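Tube-forming protein in Mycobacterial Envelpe, TiME (Mycolicibacterium smegmatis, PDB 7CU9) probably forms a tube across the mycobacterial outer envelope that is thought to serve in protein secretion. Local coordinates at residues 47-52 and 107-112; 60-65 and 95-100; 82-87 and 182-187; 139-144 and 150-155; 165-170 and 175-180. All blocks are in the same frame, centred on the assembly; numbering follows the deposited sequence. Where two conformers were deposited one is given.

In the fold
From the N terminus, the first contact met is at helix 47-50, which interaction 1 joins to the loop before strand 113-118, closing a long excursion. Interaction 2, between 60-65 and helix 92-103, lies wholly within that excursion. Interaction 3 starts on strand 77-89 and ends on the C-terminal helix, so its span crosses those of interactions 1 and 2 and encloses interactions 4 and 5. The latter two follow in series: a hairpin of strands 137-144 and 150-158, then strand 161-169 against helix 174-185. The Cys151-Cys168 disulfide links interactions 4 and 5. Asp51, by salt bridges to Lys83 and Lys166, connects interaction 1 to interactions 3 and 5 at the central sheet.

Interaction 1: residues 47-52 and 107-112; sequences NNWADI and VGCAGQ
Trp49 and Cys109 meet through two different side-chain rotations: the indole leaves its backbone opposite the carbonyl carbon (chi1 -86°), whereas the cysteine sulfur lies opposite its own N (chi1 -176°). Together they bring the six-membered half of the indole beside the Cys109 half of a disulfide. Cys109 SG comes to 3.4 Å from Trp49 CE3. It stands 4.5 Å from the centroid of the six-membered ring, and at 55° from the ring normal its approach is oblique. Cys109 CB, by contrast, lies over a face of the indole near the rim, 3.7 Å from Trp49 CE3. The next residue extends the contact along the ring, with Ala110 N 3.6 Å from Trp49 CZ3 and Ala110 CB 4.0 Å from Trp49 CH2. Packing alone joins the two segments here. Polar bonding is instead local: Gln112 N donates to Cys109 O over 2.9 Å, closing a type II turn in which Gly111 has a positive phi. On the other segment, Asn47 ND2 gives Asn48 OD1 a straight bond of 2.9 Å within the amide plane of Asn47. The indole also stacks with Trp140, while Phe128 of strand 123-129 touches both Trp49 and Cys109. Because Cys109 is covalently joined to Cys46, the arrangement is a sulfur-aromatic contact in which a tryptophan packs beside a disulfide, here pinning the loop before strand 113-118 to the region of helix 47-50.

Interaction 2: residues 60-65 and 95-100; sequences DPDLAS and ADRAYH
Asp62 and Arg97 face each other as opposite charges at the protein surface, in a salt bridge that is long, with Asp62 OD2 3.7 Å from Arg97 NH2. The carboxylate oxygen lies at the edge of the guanidinium, near its plane, but the two planar groups are turned 59° apart. A bend in the arginine chain (chi3 -67°) carries the guanidinium toward the aspartates. Asp60 adds a second negative charge nearby, without direct contact between its carboxylate and the arginine.

Three waters bridge the charged groups by hydrogen bonds. One molecule donates to Asp60 OD2 and to Asp62 OD2, each at 2.7 Å, and accepts from Arg97 NH2 at 2.9 Å. A second donates to Asp60 OD1 over 2.7 Å and accepts from Arg97 NE at 2.9 Å. The third accepts from Arg97 NH2 and gives Asp62 OD2 a weak bond. All three waters sit at the guanidinium edge, in its plane.

Local bonds within 60-65 shape the acidic side: Asp62 N donates to Asp60 OD2 over 3.0 Å, an Asx turn, inside a type I turn that the backbone closes from Leu63 N to Asp60 O. This turn leads into strand 63-72, where a classic beta bulge sets Ala64 and Ser65 together opposite Val88.

Apolar packing belongs to the buried side of helix 92-103, whose Ala95 and Ala98 touch Phe89, and whose Tyr99 rests on Leu162 and Thr155.

Interaction 3: residues 82-87 and 182-187; sequences VKQAVG and GAMQNT
Met184 and Gln84 form the dense half of this contact together with Val86. The methionine methyl does most of the touching: CE of Met184 lies 3.5 Å from Val86 CG2, the two side chains running antiparallel alongside one another, and 3.8 Å from Gln84 CB. Its thioether chain leaves the helix opposite the carbonyl carbon (chi1 -64°) and then turns at the sulfur (chi3 74°), which lays the methyl against the strand. Further back, Gln84 OE1 is 3.6 Å from Met184 CG and 3.7 Å from Met184 SD. Gln84 is buried, and its OE1 accepts from Met13 N, while the methionine merely covers it. Val8 and Ala11 of helix 8-11 close in on Val86, and Ala165 of the neighbouring strand touches Met184.

Past Met184 the segment leaves the strand, and Asn186 is its exposed residue. Thr187 is still partly covered, resting against Tyr10 and Ala11 of helix 8-11; its OG1 donates to Met184 O over 2.7 Å, in the carbonyl plane, and Thr187 N reaches the same oxygen over 3.2 Å. Gln185, also partly covered, sends OE1 to Arg158 NE. On strand 77-89, Ala85 points away from the helix between the two inward-facing residues, the normal alternation of a beta strand. Helix 174-185 thereby packs on one face of the antiparallel sheet of the PknH-like extracellular domain.

Interaction 4: residues 139-144 and 150-155; sequences DWVKQE and RCFNTT
Trp140 and Asn153 exchange both of their backbone bonds, Asn153 N donating to Trp140 O at 2.9 Å and Trp140 N to Asn153 O at 3.2 Å. Lys142 and Cys151 repeat the pattern: Cys151 N meets Lys142 O at 2.8 Å, and the return bond from Lys142 N to Cys151 O is 3.1 Å. Between these hydrogen-bonded pairs sits the non-hydrogen-bonded pair Val141-Phe152, where Val141 CG2 lies over the phenyl face, 3.8 Å from the centroid of the Phe152 ring.

At the outer end, Thr154 OG1 donates to Asp139 OD1 over 2.7 Å, reaching the syn side of the carboxylate from 32° out of its plane; the same hydroxyl accepts from Arg156 NE. Strands 137-144 and 150-158 form an antiparallel beta hairpin within the large sheet, flanked by strands 123-129 and 161-169, the latter also tied on by the Cys151-Cys168 disulfide.

Several side-chain polar ends look past the hairpin for partners. Trp140 NE1 donates to Trp49 O, and the two indoles stack. With CG between its backbone N and carbonyl carbon (chi1 66°), Trp140 folds over Asn153, whose CB makes a CH-pi contact 3.5 Å from the five-membered ring centroid; amide and indole are 11° from parallel. Lys142 NZ is held by Ala50 O, and Lys142 also makes a cation-pi contact with Trp126. Thr155 OG1 pairs with Gln164 NE2, and Gln143 NE2 with Thr147 O. Arg150 CD lies 3.6 Å from Gln143 OE1, while Arg150 NH2 bonds Gly171 O and the side chain packs on Pro61 of the second subunit.

Interaction 5: residues 165-170 and 175-180; sequences AKVCQS and PAVNVL
Val177 places a methyl on one face of the peptide group joining Ala165 to Lys166, with Val177 CG2 3.4 Å from Ala165 O. Over the opposite face lies a methyl of the segment around helix 47-50, CD1 of Ile52. The edges of this peptide group are held within the sheet by backbone hydrogen bonds, toward Thr154 at the carbonyl and toward Lys83 at the N-H. Another flat group, the amide of Gln169, has its NE2 3.0 Å from Ser170 O, tilted slightly from the amide plane, and also donates to Ala64 O of the second subunit.

The remaining contacts are aliphatic. In Val177 it is CG2 that stands opposite the backbone N (chi1 80°, measured to CG1), which sends this methyl down to Ala165, where Ala165 CB is 3.7 Å away from Val177 CG2. Ala165 CB also meets Leu180 CD2 at 3.9 Å. Val167 and Val177 interleave from opposing backbones, Val167 CG2 lying 3.7 Å from Val177 CB, while Val167 CG1 approaches Ala176 CB at 4.2 Å. Strand 165-169 and helix 175-180 run roughly antiparallel (152°). On the far face of the strand, Lys166 points away from the helix and forms a salt bridge with Asp51. The strand-helix interface itself is apolar, so the helix is held there by burial and fit of methyl groups and not by directional bonds.

Interaction 1: residues 47-52 and 107-112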
# COMPACT_ATOMS: atom_id res chain seq x y z
N ASN B 47 23.61 -12.25 0.99
CA ASN B 47 24.15 -10.88 1.22
C ASN B 47 23.54 -9.89 0.22
O ASN B 47 23.03 -8.84 0.66
CB ASN B 47 25.68 -10.85 1.15
CG ASN B 47 26.22 -9.56 1.71
OD1 ASN B 47 26.39 -9.43 2.92
ND2 ASN B 47 26.46 -8.58 0.85
N ASN B 48 23.58 -10.20 -1.07
CA ASN B 48 23.23 -9.21 -2.12
C ASN B 48 21.72 -9.21 -2.40
O ASN B 48 21.30 -8.48 -3.30
CB ASN B 48 24.09 -9.39 -3.37
CG ASN B 48 25.55 -9.12 -3.10
OD1 ASN B 48 25.91 -8.69 -2.00
ND2 ASN B 48 26.39 -9.38 -4.08
N TRP B 49 20.93 -9.95 -1.62
CA TRP B 49 19.45 -9.83 -1.57
C TRP B 49 19.02 -9.11 -0.28
O TRP B 49 17.88 -8.61 -0.24
CB TRP B 49 18.79 -11.21 -1.69
CG TRP B 49 18.57 -11.69 -3.09
CD1 TRP B 49 19.09 -11.20 -4.25
CD2 TRP B 49 17.74 -12.80 -3.46
NE1 TRP B 49 18.64 -11.92 -5.32
CE2 TRP B 49 17.80 -12.91 -4.87
CE3 TRP B 49 16.93 -13.69 -2.74
CZ2 TRP B 49 17.09 -13.89 -5.56
CZ3 TRP B 49 16.23 -14.66 -3.43
CH2 TRP B 49 16.31 -14.75 -4.82
N ALA B 50 19.86 -9.08 0.75
CA ALA B 50 19.49 -8.60 2.10
C ALA B 50 19.24 -7.09 2.11
O ALA B 50 18.48 -6.61 2.95
CB ALA B 50 20.55 -9.01 3.10
N ASP B 51 19.86 -6.35 1.19
CA ASP B 51 19.59 -4.91 1.00
C ASP B 51 20.11 -4.51 -0.38
O ASP B 51 20.68 -5.36 -1.07
CB ASP B 51 20.23 -4.07 2.11
CG ASP B 51 19.57 -2.72 2.36
OD1 ASP B 51 18.69 -2.32 1.57
OD2 ASP B 51 19.93 -2.10 3.38
N ILE B 52 19.88 -3.25 -0.74
CA ILE B 52 20.31 -2.66 -2.04
C ILE B 52 21.33 -1.55 -1.78
O ILE B 52 21.52 -1.14 -0.62
CB ILE B 52 19.08 -2.16 -2.82
CG1 ILE B 52 18.32 -1.05 -2.08
CG2 ILE B 52 18.16 -3.33 -3.15
CD1 ILE B 52 17.33 -0.32 -2.94
N VAL B 107 22.59 -16.94 -6.05
CA VAL B 107 22.05 -18.28 -6.44
C VAL B 107 22.10 -19.16 -5.19
O VAL B 107 23.19 -19.28 -4.60
CB VAL B 107 22.82 -18.88 -7.63
CG1 VAL B 107 22.31 -20.27 -7.99
CG2 VAL B 107 22.77 -17.98 -8.85
N GLY B 108 20.94 -19.67 -4.77
CA GLY B 108 20.81 -20.47 -3.54
C GLY B 108 20.16 -19.71 -2.40
O GLY B 108 19.83 -20.36 -1.39
N CYS B 109 19.97 -18.40 -2.51
CA CYS B 109 19.33 -17.60 -1.43
C CYS B 109 17.83 -17.91 -1.38
O CYS B 109 17.29 -18.00 -0.27
CB CYS B 109 19.56 -16.11 -1.63
SG CYS B 109 18.87 -15.11 -0.27
N ALA B 110 17.17 -18.06 -2.54
CA ALA B 110 15.72 -18.36 -2.60
C ALA B 110 15.43 -19.60 -1.75
O ALA B 110 16.12 -20.62 -1.93
CB ALA B 110 15.27 -18.55 -4.03
N GLY B 111 14.49 -19.48 -0.82
CA GLY B 111 14.08 -20.59 0.06
C GLY B 111 14.81 -20.59 1.38
O GLY B 111 14.44 -21.41 2.25
N GLN B 112 15.79 -19.70 1.57
CA GLN B 112 16.59 -19.63 2.82
C GLN B 112 16.01 -18.60 3.79
O GLN B 112 15.55 -17.53 3.35
CB GLN B 112 18.05 -19.29 2.51
CG GLN B 112 18.76 -20.37 1.71
CD GLN B 112 18.77 -21.69 2.44
OE1 GLN B 112 19.20 -21.77 3.58
NE2 GLN B 112 18.27 -22.73 1.78

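Interaction 2: residues 60-65 and 95-100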
# COMPACT_ATOMS: atom_id res chain seq x y z
N ASP B 60 33.52 -0.02 -7.98
CA ASP B 60 34.12 -0.56 -9.22
C ASP B 60 34.98 0.52 -9.84
O ASP B 60 34.64 1.70 -9.73
CB ASP B 60 33.02 -0.97 -10.20
CG ASP B 60 33.53 -1.78 -11.37
OD1 ASP B 60 33.93 -2.94 -11.15
OD2 ASP B 60 33.56 -1.24 -12.49
N PRO B 61 36.08 0.18 -10.53
CA PRO B 61 36.86 1.19 -11.25
C PRO B 61 36.00 2.01 -12.22
O PRO B 61 36.34 3.16 -12.43
CB PRO B 61 37.92 0.35 -11.98
CG PRO B 61 38.11 -0.83 -11.07
CD PRO B 61 36.71 -1.15 -10.59
N ASP B 62 34.92 1.44 -12.75
CA ASP B 62 34.10 2.10 -13.80
C ASP B 62 32.81 2.70 -13.23
O ASP B 62 31.98 3.14 -14.03
CB ASP B 62 33.85 1.14 -14.96
CG ASP B 62 35.10 0.95 -15.79
OD1 ASP B 62 35.76 1.96 -16.10
OD2 ASP B 62 35.43 -0.22 -16.11
N LEU B 63 32.65 2.76 -11.91
CA LEU B 63 31.51 3.50 -11.32
C LEU B 63 31.77 5.00 -11.49
O LEU B 63 32.73 5.52 -10.89
CB LEU B 63 31.31 3.13 -9.85
CG LEU B 63 30.10 3.79 -9.19
CD1 LEU B 63 28.80 3.30 -9.80
CD2 LEU B 63 30.12 3.56 -7.68
N ALA B 64 30.95 5.68 -12.29
CA ALA B 64 31.09 7.12 -12.59
C ALA B 64 30.36 7.95 -11.54
O ALA B 64 30.91 8.95 -11.07
CB ALA B 64 30.59 7.41 -13.98
N SER B 65 29.15 7.55 -11.16
CA SER B 65 28.33 8.31 -10.19
C SER B 65 27.37 7.37 -9.48
O SER B 65 27.09 6.27 -10.00
CB SER B 65 27.61 9.45 -10.84
OG SER B 65 26.69 8.96 -11.80
N ALA B 95 28.22 -1.94 -16.16
CA ALA B 95 26.86 -2.04 -15.56
C ALA B 95 26.43 -3.51 -15.56
O ALA B 95 25.84 -3.96 -14.56
CB ALA B 95 25.88 -1.18 -16.31
N ASP B 96 26.73 -4.26 -16.63
CA ASP B 96 26.38 -5.70 -16.71
C ASP B 96 27.14 -6.47 -15.62
O ASP B 96 26.54 -7.34 -14.97
CB ASP B 96 26.66 -6.28 -18.09
CG ASP B 96 26.05 -7.66 -18.25
OD1 ASP B 96 24.83 -7.80 -18.01
OD2 ASP B 96 26.81 -8.61 -18.54
N ARG B 97 28.42 -6.16 -15.39
CA ARG B 97 29.21 -6.87 -14.36
C ARG B 97 28.60 -6.56 -12.98
O ARG B 97 28.52 -7.49 -12.17
CB ARG B 97 30.69 -6.48 -14.44
CG ARG B 97 31.40 -7.09 -15.64
CD ARG B 97 32.90 -6.90 -15.55
NE ARG B 97 33.33 -5.51 -15.67
CZ ARG B 97 33.52 -4.85 -16.81
NH1 ARG B 97 33.30 -5.42 -17.98
NH2 ARG B 97 33.94 -3.59 -16.77
N ALA B 98 28.18 -5.33 -12.74
CA ALA B 98 27.55 -4.94 -11.45
C ALA B 98 26.23 -5.71 -11.28
O ALA B 98 25.99 -6.24 -10.18
CB ALA B 98 27.36 -3.45 -11.38
N TYR B 99 25.43 -5.79 -12.34
CA TYR B 99 24.17 -6.58 -12.34
C TYR B 99 24.49 -8.02 -11.93
O TYR B 99 23.78 -8.60 -11.09
CB TYR B 99 23.48 -6.50 -13.70
CG TYR B 99 22.24 -7.34 -13.78
CD1 TYR B 99 21.08 -6.95 -13.13
CD2 TYR B 99 22.23 -8.55 -14.46
CE1 TYR B 99 19.93 -7.73 -13.17
CE2 TYR B 99 21.10 -9.34 -14.51
CZ TYR B 99 19.94 -8.93 -13.86
OH TYR B 99 18.83 -9.71 -13.91
N HIS B 100 25.55 -8.59 -12.50
CA HIS B 100 25.92 -10.01 -12.25
C HIS B 100 26.51 -10.18 -10.85
O HIS B 100 26.39 -11.29 -10.30
CB HIS B 100 26.78 -10.56 -13.39
CG HIS B 100 25.91 -11.02 -14.51
ND1 HIS B 100 25.26 -12.24 -14.47
CD2 HIS B 100 25.51 -10.40 -15.64
CE1 HIS B 100 24.51 -12.36 -15.55
NE2 HIS B 100 24.65 -11.25 -16.28
O HOH W 1 35.06 -2.27 -14.42
O HOH W 2 33.81 -4.98 -12.89
O HOH W 3 34.18 -1.60 -18.90

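Interaction 3: residues 82-87 and 182-187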
# COMPACT_ATOMS: atom_id res chain seq x y z
N VAL B 82 11.03 2.73 2.00
CA VAL B 82 11.34 2.69 0.55
C VAL B 82 12.81 3.08 0.38
O VAL B 82 13.23 4.11 0.93
CB VAL B 82 10.41 3.62 -0.25
CG1 VAL B 82 10.78 3.64 -1.73
CG2 VAL B 82 8.96 3.22 -0.06
N LYS B 83 13.56 2.28 -0.36
CA LYS B 83 14.99 2.56 -0.62
C LYS B 83 15.22 2.54 -2.13
O LYS B 83 14.57 1.77 -2.84
CB LYS B 83 15.87 1.58 0.15
CG LYS B 83 17.34 1.95 0.22
CD LYS B 83 18.08 1.06 1.18
CE LYS B 83 19.55 1.37 1.28
NZ LYS B 83 20.17 0.61 2.39
N GLN B 84 16.13 3.41 -2.57
CA GLN B 84 16.53 3.53 -3.99
C GLN B 84 18.06 3.62 -4.06
O GLN B 84 18.66 4.24 -3.17
CB GLN B 84 15.96 4.81 -4.58
CG GLN B 84 14.44 4.83 -4.63
CD GLN B 84 13.99 6.22 -5.00
OE1 GLN B 84 14.09 6.65 -6.14
NE2 GLN B 84 13.52 6.96 -4.00
N ALA B 85 18.65 3.03 -5.09
CA ALA B 85 20.09 3.16 -5.39
C ALA B 85 20.25 3.22 -6.90
O ALA B 85 19.64 2.40 -7.59
CB ALA B 85 20.87 2.02 -4.79
N VAL B 86 21.03 4.18 -7.38
CA VAL B 86 21.29 4.36 -8.83
C VAL B 86 22.79 4.51 -9.02
O VAL B 86 23.38 5.42 -8.41
CB VAL B 86 20.53 5.56 -9.42
CG1 VAL B 86 20.80 5.70 -10.91
CG2 VAL B 86 19.03 5.46 -9.15
N GLY B 87 23.37 3.64 -9.84
CA GLY B 87 24.79 3.71 -10.23
C GLY B 87 24.92 3.91 -11.72
O GLY B 87 24.32 3.13 -12.49
N GLY B 182 10.10 2.23 -12.54
CA GLY B 182 9.69 2.90 -13.79
C GLY B 182 9.98 4.39 -13.74
O GLY B 182 10.55 4.93 -14.70
N ALA B 183 9.61 5.05 -12.64
CA ALA B 183 9.81 6.50 -12.44
C ALA B 183 11.30 6.83 -12.47
O ALA B 183 11.69 7.84 -13.08
CB ALA B 183 9.16 6.95 -11.15
N MET B 184 12.12 5.99 -11.83
CA MET B 184 13.60 6.18 -11.80
C MET B 184 14.14 6.06 -13.23
O MET B 184 14.91 6.94 -13.66
CB MET B 184 14.25 5.13 -10.89
CG MET B 184 13.83 5.26 -9.44
SD MET B 184 14.18 3.79 -8.47
CE MET B 184 15.96 3.95 -8.30
N GLN B 185 13.72 5.03 -13.96
CA GLN B 185 14.22 4.78 -15.34
C GLN B 185 13.82 5.95 -16.24
O GLN B 185 14.60 6.30 -17.14
CB GLN B 185 13.70 3.46 -15.89
CG GLN B 185 14.18 3.21 -17.31
CD GLN B 185 13.91 1.81 -17.81
OE1 GLN B 185 13.67 0.89 -17.04
NE2 GLN B 185 13.99 1.65 -19.12
N ASN B 186 12.64 6.55 -16.01
CA ASN B 186 12.10 7.64 -16.87
C ASN B 186 13.00 8.88 -16.83
O ASN B 186 12.86 9.71 -17.73
CB ASN B 186 10.65 7.98 -16.50
CG ASN B 186 9.66 6.93 -16.93
OD1 ASN B 186 9.96 6.08 -17.77
ND2 ASN B 186 8.47 6.97 -16.35
N THR B 187 13.90 9.00 -15.84
CA THR B 187 14.81 10.17 -15.68
C THR B 187 16.17 9.95 -16.36
O THR B 187 16.98 10.90 -16.35
CB THR B 187 15.08 10.48 -14.20
OG1 THR B 187 15.95 9.47 -13.70
CG2 THR B 187 13.82 10.55 -13.37

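Interaction 4: residues 139-144 and 150-155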
# COMPACT_ATOMS: atom_id res chain seq x y z
N ASP B 139 14.19 -9.72 -9.58
CA ASP B 139 13.23 -9.38 -8.50
C ASP B 139 13.35 -10.43 -7.40
O ASP B 139 13.64 -11.61 -7.70
CB ASP B 139 11.80 -9.30 -9.01
CG ASP B 139 11.57 -8.19 -10.02
OD1 ASP B 139 12.50 -7.40 -10.26
OD2 ASP B 139 10.45 -8.13 -10.55
N TRP B 140 13.13 -10.02 -6.16
CA TRP B 140 13.07 -10.96 -5.03
C TRP B 140 12.30 -10.31 -3.89
O TRP B 140 12.07 -9.08 -3.93
CB TRP B 140 14.46 -11.41 -4.60
CG TRP B 140 15.30 -10.32 -4.01
CD1 TRP B 140 15.35 -9.92 -2.71
CD2 TRP B 140 16.25 -9.50 -4.71
NE1 TRP B 140 16.26 -8.91 -2.55
CE2 TRP B 140 16.82 -8.62 -3.76
CE3 TRP B 140 16.68 -9.43 -6.04
CZ2 TRP B 140 17.81 -7.70 -4.11
CZ3 TRP B 140 17.65 -8.51 -6.38
CH2 TRP B 140 18.20 -7.65 -5.42
N VAL B 141 11.92 -11.13 -2.92
CA VAL B 141 11.15 -10.70 -1.73
C VAL B 141 11.87 -11.24 -0.49
O VAL B 141 12.40 -12.35 -0.55
CB VAL B 141 9.70 -11.21 -1.81
CG1 VAL B 141 8.90 -10.77 -0.59
CG2 VAL B 141 9.03 -10.76 -3.09
N LYS B 142 11.89 -10.45 0.58
CA LYS B 142 12.27 -10.96 1.92
C LYS B 142 11.11 -10.68 2.87
O LYS B 142 10.48 -9.61 2.77
CB LYS B 142 13.62 -10.42 2.38
CG LYS B 142 13.73 -8.92 2.54
CD LYS B 142 15.02 -8.48 3.23
CE LYS B 142 14.98 -7.02 3.64
NZ LYS B 142 16.13 -6.67 4.51
N GLN B 143 10.81 -11.65 3.72
CA GLN B 143 9.71 -11.56 4.71
C GLN B 143 10.32 -11.67 6.11
O GLN B 143 11.13 -12.59 6.33
CB GLN B 143 8.69 -12.66 4.50
CG GLN B 143 7.55 -12.61 5.51
CD GLN B 143 6.32 -13.34 5.05
OE1 GLN B 143 6.30 -14.00 4.01
NE2 GLN B 143 5.26 -13.21 5.83
N GLU B 144 9.95 -10.76 7.01
CA GLU B 144 10.48 -10.78 8.39
C GLU B 144 9.75 -11.88 9.16
O GLU B 144 8.51 -11.90 9.14
CB GLU B 144 10.36 -9.41 9.05
CG GLU B 144 11.07 -9.34 10.39
CD GLU B 144 11.23 -7.95 10.97
OE1 GLU B 144 10.51 -7.04 10.53
OE2 GLU B 144 12.09 -7.79 11.86
N ARG B 150 6.88 -7.61 4.30
CA ARG B 150 7.66 -8.10 3.14
C ARG B 150 8.29 -6.90 2.44
O ARG B 150 7.64 -5.84 2.34
CB ARG B 150 6.81 -8.93 2.18
CG ARG B 150 6.35 -10.25 2.80
CD ARG B 150 5.74 -11.19 1.80
NE ARG B 150 4.49 -10.63 1.29
CZ ARG B 150 3.89 -11.00 0.16
NH1 ARG B 150 4.40 -11.96 -0.59
NH2 ARG B 150 2.76 -10.41 -0.21
N CYS B 151 9.54 -7.07 2.02
CA CYS B 151 10.28 -6.10 1.18
C CYS B 151 10.33 -6.66 -0.23
O CYS B 151 10.92 -7.73 -0.41
CB CYS B 151 11.68 -5.86 1.72
SG CYS B 151 11.69 -5.14 3.38
N PHE B 152 9.70 -5.97 -1.18
CA PHE B 152 9.75 -6.29 -2.62
C PHE B 152 10.90 -5.50 -3.24
O PHE B 152 10.95 -4.27 -3.10
CB PHE B 152 8.41 -6.00 -3.29
CG PHE B 152 7.38 -7.06 -3.04
CD1 PHE B 152 6.79 -7.20 -1.79
CD2 PHE B 152 7.02 -7.95 -4.04
CE1 PHE B 152 5.86 -8.20 -1.55
CE2 PHE B 152 6.08 -8.94 -3.80
CZ PHE B 152 5.51 -9.07 -2.55
N ASN B 153 11.81 -6.22 -3.89
CA ASN B 153 13.06 -5.66 -4.45
C ASN B 153 13.05 -5.83 -5.96
O ASN B 153 12.59 -6.89 -6.43
CB ASN B 153 14.29 -6.36 -3.88
CG ASN B 153 14.44 -6.19 -2.38
OD1 ASN B 153 15.26 -5.41 -1.92
ND2 ASN B 153 13.65 -6.93 -1.61
N THR B 154 13.56 -4.84 -6.69
CA THR B 154 13.81 -4.97 -8.14
C THR B 154 15.19 -4.38 -8.44
O THR B 154 15.54 -3.32 -7.89
CB THR B 154 12.68 -4.35 -8.97
OG1 THR B 154 12.90 -4.77 -10.32
CG2 THR B 154 12.62 -2.84 -8.89
N THR B 155 15.96 -5.11 -9.25
CA THR B 155 17.29 -4.69 -9.74
C THR B 155 17.21 -4.65 -11.26
O THR B 155 16.81 -5.67 -11.86
CB THR B 155 18.38 -5.66 -9.27
OG1 THR B 155 18.41 -5.56 -7.85
CG2 THR B 155 19.74 -5.35 -9.86

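Interaction 5: residues 165-170 and 175-180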
# COMPACT_ATOMS: atom_id res chain seq x y z
N ALA B 165 15.49 -0.76 -6.36
CA ALA B 165 14.44 -0.18 -5.51
C ALA B 165 13.89 -1.27 -4.61
O ALA B 165 13.89 -2.45 -5.01
CB ALA B 165 13.37 0.46 -6.34
N LYS B 166 13.46 -0.87 -3.42
CA LYS B 166 12.94 -1.77 -2.37
C LYS B 166 11.76 -1.06 -1.73
O LYS B 166 11.91 0.11 -1.33
CB LYS B 166 14.06 -2.07 -1.38
CG LYS B 166 13.66 -2.88 -0.15
CD LYS B 166 14.79 -3.03 0.84
CE LYS B 166 14.98 -1.80 1.70
NZ LYS B 166 16.07 -1.97 2.69
N VAL B 167 10.61 -1.73 -1.66
CA VAL B 167 9.41 -1.23 -0.94
C VAL B 167 9.06 -2.25 0.14
O VAL B 167 8.79 -3.41 -0.22
CB VAL B 167 8.23 -0.97 -1.89
CG1 VAL B 167 6.97 -0.62 -1.12
CG2 VAL B 167 8.57 0.13 -2.89
N CYS B 168 9.11 -1.82 1.40
CA CYS B 168 8.85 -2.65 2.60
C CYS B 168 7.53 -2.20 3.23
O CYS B 168 7.32 -0.99 3.39
CB CYS B 168 9.96 -2.51 3.63
SG CYS B 168 11.59 -3.05 3.05
N GLN B 169 6.67 -3.16 3.55
CA GLN B 169 5.32 -2.90 4.10
C GLN B 169 4.65 -4.23 4.39
O GLN B 169 5.12 -5.27 3.90
CB GLN B 169 4.47 -2.10 3.11
CG GLN B 169 4.48 -2.65 1.69
CD GLN B 169 3.47 -1.96 0.81
OE1 GLN B 169 3.72 -0.89 0.27
NE2 GLN B 169 2.31 -2.58 0.65
N SER B 170 3.55 -4.20 5.13
CA SER B 170 2.60 -5.33 5.13
C SER B 170 1.96 -5.42 3.74
O SER B 170 2.25 -4.56 2.87
CB SER B 170 1.59 -5.17 6.24
OG SER B 170 0.86 -3.97 6.08
N PRO B 175 3.62 -3.94 -6.60
CA PRO B 175 3.14 -2.94 -7.55
C PRO B 175 3.86 -1.59 -7.39
O PRO B 175 4.25 -1.00 -8.38
CB PRO B 175 1.64 -2.85 -7.21
CG PRO B 175 1.32 -4.24 -6.73
CD PRO B 175 2.53 -4.63 -5.89
N ALA B 176 4.05 -1.12 -6.15
CA ALA B 176 4.72 0.17 -5.87
C ALA B 176 6.18 0.12 -6.31
O ALA B 176 6.65 1.10 -6.91
CB ALA B 176 4.60 0.54 -4.42
N VAL B 177 6.89 -0.97 -6.06
CA VAL B 177 8.35 -1.00 -6.40
C VAL B 177 8.49 -0.97 -7.92
O VAL B 177 9.46 -0.36 -8.43
CB VAL B 177 9.10 -2.16 -5.72
CG1 VAL B 177 8.91 -3.50 -6.42
CG2 VAL B 177 10.58 -1.83 -5.59
N ASN B 178 7.53 -1.54 -8.65
CA ASN B 178 7.55 -1.52 -10.14
C ASN B 178 7.25 -0.10 -10.64
O ASN B 178 7.95 0.35 -11.57
CB ASN B 178 6.58 -2.55 -10.73
CG ASN B 178 7.07 -3.97 -10.52
OD1 ASN B 178 8.24 -4.18 -10.22
ND2 ASN B 178 6.18 -4.93 -10.67
N VAL B 179 6.28 0.59 -10.05
CA VAL B 179 5.99 2.00 -10.43
C VAL B 179 7.24 2.84 -10.15
O VAL B 179 7.63 3.64 -11.01
CB VAL B 179 4.75 2.56 -9.70
CG1 VAL B 179 4.62 4.06 -9.91
CG2 VAL B 179 3.48 1.86 -10.13
N LEU B 180 7.85 2.65 -8.98
CA LEU B 180 9.03 3.43 -8.53
C LEU B 180 10.20 3.19 -9.50
O LEU B 180 10.80 4.18 -9.95
CB LEU B 180 9.39 3.02 -7.10
CG LEU B 180 10.65 3.66 -6.52
CD1 LEU B 180 10.61 5.18 -6.63
CD2 LEU B 180 10.85 3.22 -5.08